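Local coordinates for protein phosphoribosylformylglycinamidine synthase 2 (Thermus thermophilus, PDB 3VIU) that belongs to the AIR synthase-related (PurM-like) family and binds adenosine-5'-diphosphate and a magnesium ion, at residues A423-K428 / D550-M555; G429-L434 / A444-Q449; N472-G477 / A605-I610; V563-G568 / Y684-E689; T615-D620 / L662-K667. All coordinates share one frame; numbering follows the deposited sequence.

Interaction 1: residues A423-K428 / D550-M555; sequences ALLPGK and DKRAEM
The loop that leaves edge strand 422-424 lies here against the connection between two sheets of the AIR synthase-related fold. That connection, residues 550-555, runs from strand 538-548 toward strand 563-567. The tight part is at the Lys428 carbonyl, Glu554 and the backbone N of Met555. A single backbone hydrogen bond joins the segments: Met555 N donates its N-H to Lys428 O, 3.0 Å away. The donor lies in the carbonyl plane. Glu554 CB lies 3.2 Å from Lys428 O. Glu554 has CG in the crowded position between backbone N and carbonyl carbon (chi1 53°). This carries the carboxylate along the backbone of Gly427, where OE2 comes to 3.4 Å from Gly427 CA. The same OE2 is hydrogen-bonded to the hydroxyl of Tyr637, so the acid is held from outside as well. A water donates to both Glu554 OE2 and Lys428 O and fills out this polar corner.

The Leu425-Arg552 end is partly exposed, though its contact is close. The two side chains reach toward each other tip to tip. Leu425 CD1 sits over one face of the guanidinium, off-centre toward its rim, 3.2 Å from Arg552 NH2. A second water, in the guanidinium plane, accepts a bond from Gly427 N and only a weak one from Arg552 NH2. The Lys428 side chain is on the solvent side too. It starts beside selenomethionine Met555, and the two chains point the same way. Its amine then bends away, at chi3 (-92°) and chi4 (58°). The aliphatic part still touches its neighbour: Lys428 CD lies 3.5 Å from Met555 SE.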
# COMPACT_ATOMS: atom_id res chain seq x y z
N ALA A 423 16.16 8.29 -8.39
CA ALA A 423 16.14 7.47 -9.60
C ALA A 423 15.93 6.02 -9.24
O ALA A 423 16.48 5.52 -8.25
CB ALA A 423 17.45 7.63 -10.36
N LEU A 424 15.11 5.34 -10.03
CA LEU A 424 14.83 3.93 -9.81
C LEU A 424 15.97 3.12 -10.42
O LEU A 424 16.34 3.32 -11.57
CB LEU A 424 13.51 3.55 -10.47
CG LEU A 424 13.17 2.06 -10.54
CD1 LEU A 424 12.97 1.51 -9.13
CD2 LEU A 424 11.91 1.85 -11.37
N LEU A 425 16.54 2.21 -9.64
CA LEU A 425 17.62 1.37 -10.14
C LEU A 425 16.99 0.29 -11.02
O LEU A 425 16.18 -0.51 -10.56
CB LEU A 425 18.38 0.77 -8.95
CG LEU A 425 18.84 1.82 -7.92
CD1 LEU A 425 19.62 1.13 -6.81
CD2 LEU A 425 19.71 2.88 -8.60
N PRO A 426 17.33 0.28 -12.32
CA PRO A 426 16.80 -0.68 -13.29
C PRO A 426 17.04 -2.18 -13.07
O PRO A 426 16.31 -3.01 -13.62
CB PRO A 426 17.36 -0.17 -14.63
CG PRO A 426 18.64 0.50 -14.23
CD PRO A 426 18.26 1.23 -12.96
N GLY A 427 18.06 -2.52 -12.28
CA GLY A 427 18.33 -3.93 -12.02
C GLY A 427 17.26 -4.50 -11.09
O GLY A 427 17.21 -4.15 -9.91
N LYS A 428 16.43 -5.38 -11.62
CA LYS A 428 15.34 -5.98 -10.86
C LYS A 428 15.71 -6.57 -9.49
O LYS A 428 16.40 -7.59 -9.41
CB LYS A 428 14.63 -7.04 -11.71
CG LYS A 428 13.57 -7.84 -10.96
CD LYS A 428 12.72 -8.70 -11.89
CE LYS A 428 11.46 -7.97 -12.34
NZ LYS A 428 11.77 -6.70 -13.04
N ASP A 550 25.40 1.46 -2.67
CA ASP A 550 26.59 0.70 -3.01
C ASP A 550 26.59 -0.71 -2.43
O ASP A 550 27.38 -1.55 -2.84
CB ASP A 550 27.84 1.43 -2.55
CG ASP A 550 29.09 0.88 -3.18
OD1 ASP A 550 29.22 0.95 -4.42
OD2 ASP A 550 29.94 0.35 -2.43
N LYS A 551 25.72 -0.97 -1.46
CA LYS A 551 25.62 -2.29 -0.85
C LYS A 551 24.18 -2.74 -1.07
O LYS A 551 23.39 -2.83 -0.14
CB LYS A 551 25.94 -2.20 0.65
CG LYS A 551 27.37 -1.78 0.92
CD LYS A 551 27.60 -1.41 2.38
CE LYS A 551 29.03 -0.92 2.60
NZ LYS A 551 29.24 -0.38 3.98
N ARG A 552 23.87 -3.01 -2.32
CA ARG A 552 22.54 -3.42 -2.74
C ARG A 552 22.61 -4.78 -3.40
O ARG A 552 23.66 -5.18 -3.89
CB ARG A 552 21.97 -2.38 -3.72
CG ARG A 552 20.61 -2.70 -4.33
CD ARG A 552 20.71 -3.57 -5.59
NE ARG A 552 20.54 -2.82 -6.84
CZ ARG A 552 21.34 -1.84 -7.24
NH1 ARG A 552 22.37 -1.46 -6.50
NH2 ARG A 552 21.12 -1.24 -8.41
N ALA A 553 21.49 -5.49 -3.41
CA ALA A 553 21.43 -6.79 -4.05
C ALA A 553 20.21 -6.83 -4.94
O ALA A 553 19.19 -6.22 -4.63
CB ALA A 553 21.37 -7.89 -3.00
N GLU A 554 20.31 -7.53 -6.05
CA GLU A 554 19.16 -7.68 -6.93
C GLU A 554 18.97 -9.18 -7.13
O GLU A 554 19.85 -9.97 -6.80
CB GLU A 554 19.35 -6.93 -8.25
CG GLU A 554 20.61 -7.21 -9.04
CD GLU A 554 20.72 -6.29 -10.25
OE1 GLU A 554 21.25 -5.16 -10.12
OE2 GLU A 554 20.25 -6.68 -11.34
N MSE A 555 17.83 -9.57 -7.66
CA MSE A 555 17.51 -10.98 -7.82
C MSE A 555 18.15 -11.72 -8.99
O MSE A 555 18.31 -12.94 -8.93
CB MSE A 555 16.01 -11.14 -7.94
CG MSE A 555 15.49 -10.62 -9.26
SE MSE A 555 13.65 -11.06 -9.51
CE MSE A 555 13.83 -12.97 -9.62
O HOH W 1 20.26 -0.85 -11.54
O HOH W 2 18.19 -8.49 -11.25

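Interaction 2: residues G429-L434 / A444-Q449; sequences GDAAVL and AAKVDQ. With MG (magnesium ion), chain D.
Ala431, Ala432, Ala444 and Ala445 bring their methyl groups to this contact from different sides. Ala432 and Ala445 put CB on one face of the sheet. Val433 and Ala444 put theirs on the other face, where Val433 CG2 and Ala444 CB stand 4.3 Å apart. Ala431 lies just before the strand, and its methyl points toward the partner strand, with CB 3.6 Å from Ala445 O. With such small side chains the backbones do most of the touching.

Strands 432-436 and 441-448 form an antiparallel beta hairpin in the second of the two N-terminal-type AIR synthase-related domains. Ala432 and Ala445 are a hydrogen-bonded pair. Ala432 N donates to Ala445 O at 3.0 Å, and Ala445 N returns the bond to Ala432 O at 2.9 Å. Both donors lie in the carbonyl planes. Ala432 O also takes a CA-H...O contact from Ala444 CA.

Lys446 comes alongside the residues just before strand 432-436. Its CG rests 3.5 Å from Asp430 O and close to Ala431 CA; beyond CG the chain bends at chi2 (-72°). Asp430 turns its carboxylate to the metal: CG is anti to the carbonyl carbon (chi1 -82°), and OD1 binds the magnesium ion at 2.6 Å. Two waters, Asn472 and Asp620 complete the modelled shell. In the second shell, Asp448 OD1 holds Asn472 ND2 by a hydrogen bond. The amine of Lys446 stays 6.9 Å (NZ) from Asp430 OD1.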
# COMPACT_ATOMS: atom_id res chain seq x y z
N GLY A 429 15.24 -5.92 -8.43
CA GLY A 429 15.47 -6.40 -7.08
C GLY A 429 14.11 -6.79 -6.54
O GLY A 429 13.10 -6.45 -7.15
N ASP A 430 14.06 -7.48 -5.40
CA ASP A 430 12.77 -7.89 -4.82
C ASP A 430 11.95 -6.71 -4.30
O ASP A 430 10.76 -6.83 -4.05
CB ASP A 430 13.00 -8.90 -3.70
CG ASP A 430 13.18 -10.31 -4.22
OD1 ASP A 430 12.17 -10.95 -4.58
OD2 ASP A 430 14.33 -10.78 -4.29
N ALA A 431 12.59 -5.56 -4.13
CA ALA A 431 11.88 -4.38 -3.68
C ALA A 431 12.36 -3.25 -4.57
O ALA A 431 13.48 -3.30 -5.07
CB ALA A 431 12.21 -4.08 -2.22
N ALA A 432 11.53 -2.24 -4.78
CA ALA A 432 11.92 -1.11 -5.60
C ALA A 432 12.95 -0.34 -4.79
O ALA A 432 12.79 -0.16 -3.58
CB ALA A 432 10.73 -0.24 -5.90
N VAL A 433 14.01 0.11 -5.44
CA VAL A 433 15.07 0.85 -4.77
C VAL A 433 15.28 2.22 -5.42
O VAL A 433 15.79 2.30 -6.53
CB VAL A 433 16.42 0.09 -4.81
CG1 VAL A 433 17.54 0.94 -4.23
CG2 VAL A 433 16.29 -1.21 -4.03
N LEU A 434 14.87 3.27 -4.72
CA LEU A 434 15.02 4.63 -5.23
C LEU A 434 16.29 5.27 -4.67
O LEU A 434 16.42 5.46 -3.46
CB LEU A 434 13.81 5.50 -4.83
CG LEU A 434 12.42 5.23 -5.42
CD1 LEU A 434 12.50 5.21 -6.93
CD2 LEU A 434 11.87 3.91 -4.90
N ALA A 444 14.16 1.64 -0.14
CA ALA A 444 13.52 0.45 -0.69
C ALA A 444 12.06 0.37 -0.25
O ALA A 444 11.71 0.75 0.86
CB ALA A 444 14.27 -0.80 -0.24
N ALA A 445 11.21 -0.13 -1.14
CA ALA A 445 9.78 -0.24 -0.87
C ALA A 445 9.12 -1.43 -1.54
O ALA A 445 9.49 -1.83 -2.65
CB ALA A 445 9.08 1.04 -1.30
N LYS A 446 8.13 -1.99 -0.87
CA LYS A 446 7.40 -3.12 -1.41
C LYS A 446 6.05 -3.23 -0.71
O LYS A 446 5.90 -2.82 0.44
CB LYS A 446 8.21 -4.40 -1.20
CG LYS A 446 8.12 -5.41 -2.34
CD LYS A 446 6.78 -6.09 -2.39
CE LYS A 446 6.72 -7.09 -3.53
NZ LYS A 446 6.91 -6.42 -4.84
N VAL A 447 5.06 -3.76 -1.41
CA VAL A 447 3.73 -3.96 -0.84
C VAL A 447 3.35 -5.41 -1.12
O VAL A 447 3.54 -5.88 -2.24
CB VAL A 447 2.70 -3.00 -1.48
CG1 VAL A 447 2.76 -3.09 -2.99
CG2 VAL A 447 1.31 -3.34 -1.00
N ASP A 448 2.84 -6.12 -0.12
CA ASP A 448 2.46 -7.52 -0.31
C ASP A 448 1.23 -7.97 0.46
O ASP A 448 0.79 -7.31 1.41
CB ASP A 448 3.58 -8.48 0.15
CG ASP A 448 4.79 -8.47 -0.75
OD1 ASP A 448 5.84 -7.96 -0.29
OD2 ASP A 448 4.71 -9.00 -1.89
N GLN A 449 0.71 -9.11 0.04
CA GLN A 449 -0.40 -9.83 0.66
C GLN A 449 -0.80 -10.95 -0.29
O GLN A 449 -0.81 -10.78 -1.52
CB GLN A 449 -1.60 -8.92 1.01
CG GLN A 449 -2.66 -8.74 -0.03
CD GLN A 449 -3.61 -9.92 -0.18
OE1 GLN A 449 -4.19 -10.42 0.79
NE2 GLN A 449 -3.79 -10.35 -1.42
MG MG D . 9.86 -11.60 -3.66
O HOH W 3 8.41 -12.62 -1.93
O HOH W 4 10.12 -13.96 -4.55

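Interaction 3: residues N472-G477 / A605-I610; sequences NVSVVG and AIRDLI. With MG (magnesium ion), chain D.
Helix 458-475 ends here in a Schellman motif, with Gly477 at positive phi (100°) and two bonds running back into the last turn, and this end lies against helix 596-611. One of those bonds is Gly477 N to Ser474 O, at 2.9 Å. Gly477, with its positive phi and no side chain, makes the turn. It also lets the second helix come near. Ile610 CG2, the branch in the crowded position between N and carbonyl carbon, meets Gly477 CA at 3.5 Å.

Ser474 and Arg607 make the polar link. Ser474 OG is anti to the carbonyl carbon (chi1 -62°). Arg607 extends beside it and bends at chi3 (-58°), so its guanidinium offers an N-H edge. Arg607 NH1 donates to Ser474 OG at 3.0 Å, and the oxygen lies in the guanidinium plane. Ser474 OG is also hydrogen-bonded to Cys470 O, one turn back in its own helix. The serine thus joins its own helix to the arginine of the other. The aliphatic part of Arg607 lies over the same turn, with CG 3.6 Å from Ser474 O. Ile606 CG2 lies 3.7 Å from Ser474 O.

Asn472 takes no part in the helix contact. Its OD1 binds the magnesium ion at 2.6 Å, while ND2 is tied to Asp448. A helix of the chain's second N-terminal-type AIR synthase-related domain therefore reaches a helix of its second C-terminal-type domain through its Schellman-capped end, beside the magnesium site.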
# COMPACT_ATOMS: atom_id res chain seq x y z
N ASN A 472 11.27 -8.77 1.50
CA ASN A 472 11.61 -8.23 0.20
C ASN A 472 12.55 -7.03 0.26
O ASN A 472 13.42 -6.87 -0.61
CB ASN A 472 10.35 -7.85 -0.56
CG ASN A 472 9.64 -9.06 -1.13
OD1 ASN A 472 10.28 -9.91 -1.75
ND2 ASN A 472 8.33 -9.15 -0.91
N VAL A 473 12.37 -6.20 1.28
CA VAL A 473 13.23 -5.03 1.46
C VAL A 473 14.58 -5.50 1.99
O VAL A 473 15.62 -5.01 1.56
CB VAL A 473 12.59 -4.04 2.45
CG1 VAL A 473 13.63 -3.06 2.97
CG2 VAL A 473 11.47 -3.29 1.75
N SER A 474 14.57 -6.45 2.91
CA SER A 474 15.80 -6.99 3.48
C SER A 474 16.63 -7.65 2.40
O SER A 474 17.86 -7.60 2.43
CB SER A 474 15.48 -8.03 4.56
OG SER A 474 14.78 -7.43 5.62
N VAL A 475 15.94 -8.29 1.46
CA VAL A 475 16.57 -9.01 0.37
C VAL A 475 17.37 -8.12 -0.59
O VAL A 475 18.30 -8.60 -1.25
CB VAL A 475 15.51 -9.82 -0.40
CG1 VAL A 475 16.00 -10.19 -1.78
CG2 VAL A 475 15.18 -11.07 0.39
N VAL A 476 17.02 -6.84 -0.71
CA VAL A 476 17.81 -5.98 -1.59
C VAL A 476 18.88 -5.28 -0.75
O VAL A 476 19.65 -4.48 -1.26
CB VAL A 476 16.95 -4.92 -2.37
CG1 VAL A 476 15.99 -5.65 -3.32
CG2 VAL A 476 16.19 -4.00 -1.42
N GLY A 477 18.91 -5.61 0.53
CA GLY A 477 19.91 -5.06 1.42
C GLY A 477 19.52 -3.91 2.32
O GLY A 477 20.37 -3.29 2.95
N ALA A 605 20.17 -12.00 8.67
CA ALA A 605 21.27 -12.75 8.10
C ALA A 605 21.52 -12.28 6.67
O ALA A 605 22.66 -12.06 6.26
CB ALA A 605 20.98 -14.23 8.12
N ILE A 606 20.44 -12.09 5.90
CA ILE A 606 20.61 -11.66 4.52
C ILE A 606 21.11 -10.22 4.41
O ILE A 606 21.91 -9.91 3.53
CB ILE A 606 19.31 -11.86 3.68
CG1 ILE A 606 19.63 -11.68 2.20
CG2 ILE A 606 18.24 -10.85 4.08
CD1 ILE A 606 20.83 -12.47 1.73
N ARG A 607 20.66 -9.34 5.30
CA ARG A 607 21.13 -7.97 5.26
C ARG A 607 22.63 -7.92 5.61
O ARG A 607 23.40 -7.21 4.96
CB ARG A 607 20.33 -7.06 6.21
CG ARG A 607 18.86 -6.89 5.81
CD ARG A 607 18.21 -5.68 6.50
NE ARG A 607 18.26 -5.74 7.96
CZ ARG A 607 17.35 -6.32 8.73
NH1 ARG A 607 16.27 -6.89 8.19
NH2 ARG A 607 17.51 -6.33 10.05
N ASP A 608 23.03 -8.68 6.63
CA ASP A 608 24.44 -8.72 7.03
C ASP A 608 25.30 -9.18 5.87
O ASP A 608 26.31 -8.56 5.52
CB ASP A 608 24.66 -9.67 8.20
CG ASP A 608 24.19 -9.08 9.51
OD1 ASP A 608 24.11 -7.84 9.61
OD2 ASP A 608 23.90 -9.86 10.44
N LEU A 609 24.88 -10.30 5.29
CA LEU A 609 25.55 -10.91 4.16
C LEU A 609 25.80 -9.89 3.04
O LEU A 609 26.88 -9.83 2.46
CB LEU A 609 24.69 -12.07 3.64
CG LEU A 609 25.25 -13.49 3.53
CD1 LEU A 609 26.27 -13.78 4.62
CD2 LEU A 609 24.09 -14.46 3.60
N ILE A 610 24.80 -9.07 2.77
CA ILE A 610 24.89 -8.06 1.71
C ILE A 610 25.72 -6.83 2.11
O ILE A 610 26.51 -6.32 1.31
CB ILE A 610 23.48 -7.62 1.26
CG1 ILE A 610 23.49 -7.13 -0.18
CG2 ILE A 610 22.97 -6.51 2.16
CD1 ILE A 610 24.15 -5.79 -0.39
MG MG D . 9.86 -11.60 -3.66
O HOH W 3 8.41 -12.62 -1.93
O HOH W 4 10.12 -13.96 -4.55

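Interaction 4: residues V563-G568 / Y684-E689; sequences VLLLIG and YRVLGE
Strands 563-567 and 684-690 are antiparallel neighbours in the sheet of the second C-terminal-type AIR synthase-related domain, and a classic beta bulge interrupts their pairing. Leu687 and Gly688 both face Leu564, so the register shifts by one. Leu564 N donates an almost straight bond (177°) to Gly688 O at 2.7 Å, although the donor stands above the carbonyl plane. In return Leu564 O receives only weak bonds, from Leu687 N and Gly688 N. Past the bulge the pairing is regular. Leu566 N bonds to Arg685 O, and Arg685 N to Leu566 O, both with the donor in the carbonyl plane.

The bulge turns Leu687 toward the partner strand. Its CB lies 3.7 Å from Leu564 O, beside this weakly bonded oxygen. CG is anti to the carbonyl carbon (chi1 -53°) and leads along the strand, to 4.1 Å from Leu566 CB. From there CD1 goes on to 3.9 Å from the same Leu566 CB. The side chain also packs on Val643 of strand 641-644.

The polar ends leave the contact. Tyr684 OH is hydrogen-bonded to Glu678, and the guanidinium of Arg685 forms a salt bridge with Glu570. On the face that carries Val563, Leu565 and Val686, helix 670-679 packs nearby. Leu565 CG meets Val686 CG2 there at 4.3 Å. Val563 and Val686 cross obliquely, and their CG1 methyls touch at 3.5 Å.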
# COMPACT_ATOMS: atom_id res chain seq x y z
N VAL A 563 28.58 -19.39 -6.51
CA VAL A 563 27.99 -20.47 -5.74
C VAL A 563 26.58 -20.01 -5.34
O VAL A 563 26.40 -18.88 -4.88
CB VAL A 563 28.81 -20.79 -4.46
CG1 VAL A 563 28.18 -21.96 -3.71
CG2 VAL A 563 30.25 -21.12 -4.83
N LEU A 564 25.61 -20.89 -5.51
CA LEU A 564 24.21 -20.60 -5.20
C LEU A 564 23.76 -21.32 -3.93
O LEU A 564 23.73 -22.54 -3.89
CB LEU A 564 23.33 -21.00 -6.39
CG LEU A 564 21.80 -20.97 -6.22
CD1 LEU A 564 21.35 -19.60 -5.76
CD2 LEU A 564 21.13 -21.35 -7.55
N LEU A 565 23.40 -20.55 -2.91
CA LEU A 565 22.96 -21.13 -1.64
C LEU A 565 21.49 -20.83 -1.31
O LEU A 565 20.85 -19.98 -1.93
CB LEU A 565 23.82 -20.61 -0.48
CG LEU A 565 25.32 -20.81 -0.44
CD1 LEU A 565 26.03 -19.84 -1.40
CD2 LEU A 565 25.80 -20.55 0.99
N LEU A 566 20.98 -21.53 -0.30
CA LEU A 566 19.61 -21.34 0.14
C LEU A 566 19.55 -21.30 1.66
O LEU A 566 20.02 -22.23 2.32
CB LEU A 566 18.74 -22.46 -0.41
CG LEU A 566 17.23 -22.52 -0.17
CD1 LEU A 566 16.94 -23.36 1.06
CD2 LEU A 566 16.66 -21.12 -0.05
N ILE A 567 19.02 -20.20 2.20
CA ILE A 567 18.85 -20.04 3.64
C ILE A 567 17.48 -20.67 3.90
O ILE A 567 16.50 -20.26 3.29
CB ILE A 567 18.73 -18.55 4.08
CG1 ILE A 567 19.74 -17.67 3.34
CG2 ILE A 567 18.94 -18.44 5.60
CD1 ILE A 567 21.15 -17.88 3.75
N GLY A 568 17.42 -21.64 4.81
CA GLY A 568 16.16 -22.31 5.10
C GLY A 568 16.15 -23.69 4.48
O GLY A 568 17.19 -24.18 4.04
N TYR A 684 20.72 -24.19 6.14
CA TYR A 684 21.09 -23.68 4.83
C TYR A 684 21.62 -24.81 3.97
O TYR A 684 21.86 -25.91 4.46
CB TYR A 684 22.16 -22.58 4.95
CG TYR A 684 23.56 -23.09 5.20
CD1 TYR A 684 24.37 -23.54 4.15
CD2 TYR A 684 24.08 -23.15 6.49
CE1 TYR A 684 25.66 -24.02 4.38
CE2 TYR A 684 25.37 -23.64 6.73
CZ TYR A 684 26.15 -24.07 5.67
OH TYR A 684 27.42 -24.57 5.90
N ARG A 685 21.78 -24.54 2.68
CA ARG A 685 22.29 -25.53 1.74
C ARG A 685 22.97 -24.89 0.54
O ARG A 685 22.59 -23.81 0.09
CB ARG A 685 21.16 -26.43 1.22
CG ARG A 685 20.78 -27.58 2.14
CD ARG A 685 20.47 -28.84 1.33
NE ARG A 685 21.67 -29.39 0.70
CZ ARG A 685 21.74 -29.80 -0.57
NH1 ARG A 685 20.68 -29.72 -1.37
NH2 ARG A 685 22.88 -30.28 -1.03
N VAL A 686 23.99 -25.57 0.05
CA VAL A 686 24.73 -25.13 -1.12
C VAL A 686 24.15 -25.94 -2.28
O VAL A 686 24.57 -27.06 -2.54
CB VAL A 686 26.24 -25.44 -0.99
CG1 VAL A 686 26.97 -24.92 -2.22
CG2 VAL A 686 26.79 -24.80 0.27
N LEU A 687 23.18 -25.35 -2.98
CA LEU A 687 22.50 -26.01 -4.10
C LEU A 687 23.34 -26.26 -5.34
O LEU A 687 23.20 -27.31 -5.96
CB LEU A 687 21.26 -25.21 -4.49
CG LEU A 687 20.29 -24.90 -3.35
CD1 LEU A 687 19.14 -24.08 -3.90
CD2 LEU A 687 19.78 -26.18 -2.70
N GLY A 688 24.18 -25.29 -5.71
CA GLY A 688 25.02 -25.44 -6.90
C GLY A 688 25.66 -24.14 -7.36
O GLY A 688 26.16 -23.36 -6.55
N GLU A 689 25.66 -23.90 -8.67
CA GLU A 689 26.24 -22.68 -9.22
C GLU A 689 25.43 -22.08 -10.37
O GLU A 689 24.52 -22.71 -10.90
CB GLU A 689 27.69 -22.93 -9.70
CG GLU A 689 27.87 -24.10 -10.65
CD GLU A 689 29.26 -24.14 -11.29
OE1 GLU A 689 30.23 -23.66 -10.66
OE2 GLU A 689 29.39 -24.65 -12.43

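Interaction 5: residues T615-D620 / L662-K667; sequences TRTAHD and LFTVEK. With MG (magnesium ion), chain D.
The ring of Phe663 presents its edge to Thr615, with Thr615 OG1 in the ring plane, 3.6 Å from Phe663 CD1. The two side chains cross at about a right angle. Phe663 has CG in the crowded position between N and carbonyl carbon (chi1 75°). Thr615 OG1, anti to its own backbone N, donates to Thr664 O at 2.8 Å, in the carbonyl plane and on a lone pair of Thr664 O. It also takes a weak bond from Thr617 N.

A second flat group is the carboxylate of Asp620. OD1 binds the magnesium ion at 2.5 Å. OD2 receives a bond from a metal-bound water at 2.6 Å and a salt bridge from Arg471. Both partners probably help keep it charged. The His619 ring packs on helix 625-634.

The backbones pair antiparallel. His619 N donates a hydrogen bond to Leu662 O in the carbonyl plane, and Leu662 N one to His619 O from above the carbonyl plane, each at 2.9 Å. Thr664 N adds a bond to Thr617 O.

Strand 618-620 is the outermost strand of its sheet in this chain, and strand 661-665 joins it to strand 563-567. Helix 625-634 covers the face of His619 and Leu662. Helix 596-611 covers the face of Ala618 and Phe663.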
# COMPACT_ATOMS: atom_id res chain seq x y z
N THR A 615 27.53 -10.92 -0.75
CA THR A 615 26.58 -11.23 -1.82
C THR A 615 25.89 -9.98 -2.35
O THR A 615 25.60 -9.05 -1.60
CB THR A 615 25.48 -12.18 -1.32
OG1 THR A 615 24.56 -12.46 -2.39
CG2 THR A 615 24.70 -11.53 -0.18
N ARG A 616 25.62 -9.96 -3.65
CA ARG A 616 24.92 -8.83 -4.25
C ARG A 616 23.76 -9.34 -5.09
O ARG A 616 23.19 -8.62 -5.91
CB ARG A 616 25.87 -7.97 -5.09
CG ARG A 616 26.47 -8.72 -6.25
CD ARG A 616 27.18 -7.78 -7.20
NE ARG A 616 27.81 -8.54 -8.28
CZ ARG A 616 28.47 -7.99 -9.29
NH1 ARG A 616 28.60 -6.67 -9.36
NH2 ARG A 616 29.02 -8.77 -10.22
N THR A 617 23.42 -10.61 -4.91
CA THR A 617 22.31 -11.19 -5.64
C THR A 617 21.54 -12.14 -4.71
O THR A 617 22.06 -13.15 -4.23
CB THR A 617 22.79 -11.88 -6.95
OG1 THR A 617 21.85 -12.87 -7.37
CG2 THR A 617 24.13 -12.48 -6.76
N ALA A 618 20.30 -11.75 -4.43
CA ALA A 618 19.42 -12.50 -3.54
C ALA A 618 17.98 -12.45 -4.03
O ALA A 618 17.58 -11.54 -4.76
CB ALA A 618 19.52 -11.93 -2.12
N HIS A 619 17.19 -13.43 -3.61
CA HIS A 619 15.80 -13.50 -4.03
C HIS A 619 15.11 -14.41 -3.04
O HIS A 619 15.61 -15.50 -2.77
CB HIS A 619 15.74 -14.10 -5.44
CG HIS A 619 14.37 -14.08 -6.05
ND1 HIS A 619 13.86 -15.15 -6.75
CD2 HIS A 619 13.42 -13.12 -6.06
CE1 HIS A 619 12.64 -14.85 -7.17
NE2 HIS A 619 12.35 -13.63 -6.76
N ASP A 620 13.98 -13.99 -2.47
CA ASP A 620 13.32 -14.87 -1.52
C ASP A 620 12.43 -15.87 -2.25
O ASP A 620 12.03 -15.63 -3.39
CB ASP A 620 12.53 -14.08 -0.47
CG ASP A 620 11.28 -13.44 -1.02
OD1 ASP A 620 11.35 -12.81 -2.09
OD2 ASP A 620 10.23 -13.56 -0.35
N LEU A 662 17.38 -17.23 -1.32
CA LEU A 662 18.44 -17.71 -2.21
C LEU A 662 19.43 -16.58 -2.45
O LEU A 662 19.03 -15.42 -2.56
CB LEU A 662 17.85 -18.13 -3.56
CG LEU A 662 16.92 -19.34 -3.62
CD1 LEU A 662 16.25 -19.43 -5.00
CD2 LEU A 662 17.74 -20.58 -3.33
N PHE A 663 20.71 -16.90 -2.53
CA PHE A 663 21.73 -15.88 -2.81
C PHE A 663 23.01 -16.52 -3.33
O PHE A 663 23.23 -17.72 -3.15
CB PHE A 663 22.02 -15.03 -1.57
CG PHE A 663 22.84 -15.72 -0.52
CD1 PHE A 663 24.19 -15.41 -0.37
CD2 PHE A 663 22.28 -16.68 0.31
CE1 PHE A 663 24.96 -16.04 0.60
CE2 PHE A 663 23.04 -17.31 1.27
CZ PHE A 663 24.39 -16.99 1.42
N THR A 664 23.83 -15.73 -4.00
CA THR A 664 25.07 -16.25 -4.55
C THR A 664 26.29 -15.52 -3.98
O THR A 664 26.21 -14.34 -3.62
CB THR A 664 25.09 -16.11 -6.07
OG1 THR A 664 25.34 -14.75 -6.42
CG2 THR A 664 23.75 -16.53 -6.66
N VAL A 665 27.40 -16.24 -3.89
CA VAL A 665 28.64 -15.68 -3.37
C VAL A 665 29.74 -15.98 -4.37
O VAL A 665 29.61 -16.90 -5.19
CB VAL A 665 29.05 -16.33 -2.02
CG1 VAL A 665 27.99 -16.10 -0.99
CG2 VAL A 665 29.28 -17.82 -2.21
N GLU A 666 30.82 -15.21 -4.33
CA GLU A 666 31.91 -15.49 -5.24
C GLU A 666 32.61 -16.69 -4.61
O GLU A 666 32.74 -16.78 -3.39
CB GLU A 666 32.84 -14.29 -5.36
CG GLU A 666 33.96 -14.45 -6.39
CD GLU A 666 35.18 -15.18 -5.83
OE1 GLU A 666 36.09 -15.53 -6.63
OE2 GLU A 666 35.25 -15.39 -4.60
N LYS A 667 33.01 -17.63 -5.46
CA LYS A 667 33.69 -18.87 -5.11
C LYS A 667 34.57 -18.83 -3.85
O LYS A 667 34.38 -19.60 -2.91
CB LYS A 667 34.53 -19.27 -6.32
CG LYS A 667 34.83 -20.73 -6.48
CD LYS A 667 35.13 -21.01 -7.95
CE LYS A 667 36.16 -20.01 -8.50
NZ LYS A 667 36.32 -20.09 -9.98
MG MG D . 9.86 -11.60 -3.66
O HOH W 3 8.41 -12.62 -1.93
O HOH W 4 10.12 -13.96 -4.55

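Interactions 2, 3 and 5 are buried and each gives one ligand to the magnesium ion: Asp430, Asn472 and Asp620. The site thus lies where the second N-terminal-type and C-terminal-type AIR synthase-related domains meet. Interactions 1 and 4 are only partly buried. Interaction 1 adjoins the first three: Leu425 pairs with Val433, Ala553 with Val476, and Glu554 with Arg616 and Ala618. Interactions 4 and 5 share a sheet, through strands 563-567 and 661-665. Interactions 2, 4 and 5 rest on strand pairing, while 3 packs two helices. Interaction 1 joins loops with one backbone bond and two waters. Interaction 4 lies farthest from the chain's centre, and its side-chain contacts are apolar.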